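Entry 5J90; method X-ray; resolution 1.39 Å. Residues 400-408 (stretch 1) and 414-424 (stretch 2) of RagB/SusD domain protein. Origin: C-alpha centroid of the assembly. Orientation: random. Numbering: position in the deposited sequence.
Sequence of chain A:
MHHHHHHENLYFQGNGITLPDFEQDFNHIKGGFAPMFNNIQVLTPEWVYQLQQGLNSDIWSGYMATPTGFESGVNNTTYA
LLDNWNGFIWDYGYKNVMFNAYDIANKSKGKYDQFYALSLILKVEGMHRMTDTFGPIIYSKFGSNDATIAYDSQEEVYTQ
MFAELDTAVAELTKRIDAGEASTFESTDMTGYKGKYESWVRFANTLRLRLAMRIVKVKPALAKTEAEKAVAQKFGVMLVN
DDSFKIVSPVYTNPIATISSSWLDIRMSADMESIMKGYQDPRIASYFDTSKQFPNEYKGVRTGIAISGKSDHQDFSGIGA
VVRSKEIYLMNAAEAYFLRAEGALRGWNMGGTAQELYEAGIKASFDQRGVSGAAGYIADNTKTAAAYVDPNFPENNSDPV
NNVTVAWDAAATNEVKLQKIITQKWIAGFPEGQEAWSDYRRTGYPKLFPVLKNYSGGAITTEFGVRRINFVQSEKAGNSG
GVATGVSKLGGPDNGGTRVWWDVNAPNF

Stretch 1 (400-408) VNNVTVAWD
Stretch 2 (414-424) EVKLQKIITQK

Stretch 2 is helical throughout, as part of a longer helix, with i to i+4 backbone hydrogen bonds from Gln418 N to Glu414 O (2.8 Å) through Lys424 N to Ile420 O (2.9 Å). Stretch 1 has no regular helix or strand. It crosses the helix steeply, with the nearest-CA pairs stepping back along it: Asn401 lies nearest Thr422 (CA to CA 8.4 Å), Val405 nearest Lys419 (CA to CA 6.5 Å) and Trp407 nearest Lys416 (CA to CA 7.5 Å). Together the stretches bury 634 Å².

Lys419 is covered most. Its CA-to-CB bond points toward stretch 1, and chi1 to chi4 are m, t, t, m. The extended middle of the chain carries the buried amine to the loop backbone. Lys419 NZ donates to Thr404 O (2.8 Å) and Ala406 O (2.8 Å), and to water 2 at 3.2 Å. The same water accepts from Thr404 N at 2.9 Å, so it bridges loop and helix. Thr404 OG1 lies 3.0 Å from Lys419 NZ; Thr404 has chi1 p and phi/psi of -90/172. A long chain ending in an amine suits this place, since two carbonyls converge there. Its methylenes serve as apolar surface: Val403 CG2 packs 3.4 Å from Lys419 CG. Val403 is extended (-148/144), with chi1 p and its CB toward the helix. Val403 CG2 also meets Val415 CG1 at 4.3 Å.

Trp407 covers the next largest area. Its CB points sideways, but chi1 t and chi2 of -98° bring the ring nearer the helix. Trp407 CZ3 is 4.1 Å from Ile420 CG1, which sits at the ring edge, near its plane. Trp407 CZ2 is 3.7 Å from Lys416 CD. Lys416 has chi1 m and is otherwise fully extended, so its aliphatic chain passes the indole and also brings Lys416 CE within 3.6 Å of Asp408 O. The broad ring finds apolar atoms on both helix residues.

At the other end, buried Asn401 points its CB toward the helix, with chi1 t and chi2 51°. Its amide uses both ends. Asn401 OD1 accepts from Gln418 NE2 (2.9 Å, N-H...acceptor angle 167°), and Asn401 ND2 donates to Thr422 OG1 (2.9 Å, 167°). Thr422, chi1 m, is also a donor within its own helix: Thr422 OG1 donates to Gln418 O at 2.7 Å. Gln418 is extended (t, t, chi3 7°), and Gln418 NE2 also donates to water 1 at 3.0 Å. That water accepts from Asn402 N at 2.9 Å, making a second bridge. The CA-to-CB bond of Val405 points away from the helix; with chi1 t, Val405 CG2 still comes within 3.8 Å of Gln423 NE2.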

# COMPACT_ATOMS: atom_id res chain seq x y z
N VAL A 400 -19.63 -18.81 -0.94
CA VAL A 400 -18.90 -17.76 -0.23
C VAL A 400 -19.52 -16.36 -0.37
O VAL A 400 -19.33 -15.53 0.52
CB VAL A 400 -17.40 -17.70 -0.63
CG1 VAL A 400 -16.67 -18.95 -0.16
CG2 VAL A 400 -17.23 -17.50 -2.13
N ASN A 401 -20.23 -16.08 -1.46
CA ASN A 401 -20.83 -14.76 -1.61
C ASN A 401 -22.24 -14.78 -1.05
O ASN A 401 -23.23 -14.93 -1.77
CB ASN A 401 -20.82 -14.28 -3.08
CG ASN A 401 -20.92 -12.77 -3.19
OD1 ASN A 401 -20.16 -12.04 -2.55
ND2 ASN A 401 -21.87 -12.29 -3.99
N ASN A 402 -22.31 -14.67 0.27
CA ASN A 402 -23.55 -14.96 0.99
C ASN A 402 -24.30 -13.69 1.31
O ASN A 402 -24.27 -13.19 2.44
CB ASN A 402 -23.24 -15.81 2.22
CG ASN A 402 -22.52 -17.09 1.86
OD1 ASN A 402 -22.84 -17.73 0.85
ND2 ASN A 402 -21.53 -17.47 2.66
N VAL A 403 -24.95 -13.17 0.29
CA VAL A 403 -25.69 -11.92 0.36
C VAL A 403 -26.87 -12.02 -0.60
O VAL A 403 -26.76 -12.65 -1.66
CB VAL A 403 -24.77 -10.72 -0.01
CG1 VAL A 403 -24.30 -10.81 -1.46
CG2 VAL A 403 -25.47 -9.40 0.24
N THR A 404 -28.00 -11.43 -0.23
CA THR A 404 -29.17 -11.43 -1.10
C THR A 404 -29.14 -10.22 -2.02
O THR A 404 -28.32 -9.31 -1.86
CB THR A 404 -30.47 -11.38 -0.29
OG1 THR A 404 -30.50 -10.17 0.46
CG2 THR A 404 -30.56 -12.56 0.66
N VAL A 405 -30.06 -10.18 -2.97
CA VAL A 405 -30.16 -9.05 -3.87
C VAL A 405 -30.80 -7.83 -3.20
O VAL A 405 -30.32 -6.71 -3.35
CB VAL A 405 -30.94 -9.40 -5.15
CG1 VAL A 405 -31.09 -8.16 -6.03
CG2 VAL A 405 -30.25 -10.50 -5.93
N ALA A 406 -31.89 -8.06 -2.46
CA ALA A 406 -32.71 -6.96 -1.94
C ALA A 406 -31.93 -5.96 -1.10
O ALA A 406 -31.15 -6.34 -0.22
CB ALA A 406 -33.89 -7.51 -1.14
N TRP A 407 -32.17 -4.68 -1.36
CA TRP A 407 -31.58 -3.62 -0.55
C TRP A 407 -32.15 -3.65 0.85
O TRP A 407 -33.36 -3.80 1.04
CB TRP A 407 -31.84 -2.26 -1.18
CG TRP A 407 -31.04 -1.16 -0.55
CD1 TRP A 407 -31.45 -0.28 0.42
CD2 TRP A 407 -29.67 -0.84 -0.82
NE1 TRP A 407 -30.42 0.57 0.75
CE2 TRP A 407 -29.32 0.25 -0.00
CE3 TRP A 407 -28.71 -1.37 -1.70
CZ2 TRP A 407 -28.05 0.82 -0.03
CZ3 TRP A 407 -27.45 -0.80 -1.72
CH2 TRP A 407 -27.14 0.28 -0.89
N ASP A 408 -31.28 -3.49 1.83
CA ASP A 408 -31.66 -3.35 3.22
C ASP A 408 -31.04 -2.06 3.74
O ASP A 408 -29.82 -1.97 3.87
CB ASP A 408 -31.15 -4.55 4.02
CG ASP A 408 -31.50 -4.49 5.50
OD1 ASP A 408 -32.09 -3.48 5.95
OD2 ASP A 408 -31.17 -5.45 6.21
N GLU A 414 -20.43 -2.18 4.51
CA GLU A 414 -19.77 -3.30 3.84
C GLU A 414 -20.76 -4.20 3.11
O GLU A 414 -20.50 -4.62 1.98
CB GLU A 414 -18.90 -4.11 4.79
CG GLU A 414 -17.61 -3.40 5.21
CD GLU A 414 -16.57 -3.27 4.10
OE1 GLU A 414 -16.74 -3.82 2.99
OE2 GLU A 414 -15.54 -2.61 4.36
N VAL A 415 -21.90 -4.51 3.74
CA VAL A 415 -22.89 -5.36 3.09
C VAL A 415 -23.54 -4.63 1.91
O VAL A 415 -23.74 -5.23 0.85
CB VAL A 415 -23.94 -5.90 4.09
CG1 VAL A 415 -25.17 -6.44 3.35
CG2 VAL A 415 -23.31 -6.99 4.96
N LYS A 416 -23.82 -3.34 2.08
CA LYS A 416 -24.34 -2.53 0.99
C LYS A 416 -23.37 -2.54 -0.20
O LYS A 416 -23.79 -2.73 -1.35
CB LYS A 416 -24.62 -1.10 1.46
CG LYS A 416 -25.83 -0.99 2.40
CD LYS A 416 -25.96 0.40 3.01
CE LYS A 416 -27.27 0.51 3.79
NZ LYS A 416 -27.43 1.86 4.40
N LEU A 417 -22.08 -2.35 0.08
CA LEU A 417 -21.08 -2.37 -0.97
C LEU A 417 -21.00 -3.75 -1.61
O LEU A 417 -20.89 -3.86 -2.83
CB LEU A 417 -19.71 -1.93 -0.44
CG LEU A 417 -18.61 -1.84 -1.51
CD1 LEU A 417 -18.97 -0.83 -2.58
CD2 LEU A 417 -17.26 -1.49 -0.87
N GLN A 418 -21.05 -4.81 -0.80
CA GLN A 418 -21.04 -6.17 -1.35
C GLN A 418 -22.19 -6.39 -2.33
O GLN A 418 -22.01 -7.02 -3.37
CB GLN A 418 -21.05 -7.21 -0.22
CG GLN A 418 -20.93 -8.64 -0.71
CD GLN A 418 -20.90 -9.65 0.43
OE1 GLN A 418 -21.11 -9.30 1.60
NE2 GLN A 418 -20.66 -10.92 0.10
N LYS A 419 -23.37 -5.88 -2.00
CA LYS A 419 -24.52 -6.01 -2.90
C LYS A 419 -24.25 -5.27 -4.20
O LYS A 419 -24.44 -5.82 -5.29
CB LYS A 419 -25.79 -5.47 -2.24
CG LYS A 419 -26.34 -6.38 -1.15
CD LYS A 419 -27.48 -5.70 -0.41
CE LYS A 419 -27.97 -6.54 0.76
NZ LYS A 419 -28.82 -7.70 0.33
N ILE A 420 -23.82 -4.02 -4.09
CA ILE A 420 -23.53 -3.20 -5.27
C ILE A 420 -22.49 -3.85 -6.18
O ILE A 420 -22.70 -3.98 -7.40
CB ILE A 420 -23.06 -1.80 -4.85
CG1 ILE A 420 -24.22 -1.03 -4.22
CG2 ILE A 420 -22.50 -1.04 -6.05
CD1 ILE A 420 -23.80 0.24 -3.47
N ILE A 421 -21.38 -4.28 -5.60
CA ILE A 421 -20.31 -4.86 -6.41
C ILE A 421 -20.72 -6.23 -6.99
O ILE A 421 -20.33 -6.56 -8.11
CB ILE A 421 -18.98 -4.96 -5.62
CG1 ILE A 421 -18.53 -3.58 -5.12
CG2 ILE A 421 -17.90 -5.61 -6.48
CD1 ILE A 421 -18.31 -2.56 -6.21
N THR A 422 -21.51 -7.00 -6.25
CA THR A 422 -21.99 -8.28 -6.79
C THR A 422 -22.82 -8.04 -8.06
O THR A 422 -22.61 -8.69 -9.09
CB THR A 422 -22.84 -9.05 -5.76
OG1 THR A 422 -22.02 -9.42 -4.65
CG2 THR A 422 -23.43 -10.32 -6.37
N GLN A 423 -23.73 -7.08 -8.00
CA GLN A 423 -24.57 -6.78 -9.16
C GLN A 423 -23.76 -6.16 -10.29
O GLN A 423 -24.01 -6.43 -11.47
CB GLN A 423 -25.76 -5.92 -8.74
CG GLN A 423 -26.79 -6.73 -7.95
CD GLN A 423 -27.34 -7.91 -8.75
OE1 GLN A 423 -27.61 -7.80 -9.94
NE2 GLN A 423 -27.50 -9.05 -8.07
N LYS A 424 -22.77 -5.36 -9.93
CA LYS A 424 -21.86 -4.77 -10.91
C LYS A 424 -21.08 -5.87 -11.63
O LYS A 424 -20.94 -5.86 -12.87
CB LYS A 424 -20.91 -3.84 -10.14
CG LYS A 424 -20.09 -2.91 -10.98
CD LYS A 424 -19.28 -2.02 -10.02
CE LYS A 424 -18.42 -1.04 -10.76
NZ LYS A 424 -17.40 -0.50 -9.81
O HOH W 1 -20.70 -13.11 2.15
O HOH W 2 -28.01 -10.08 2.30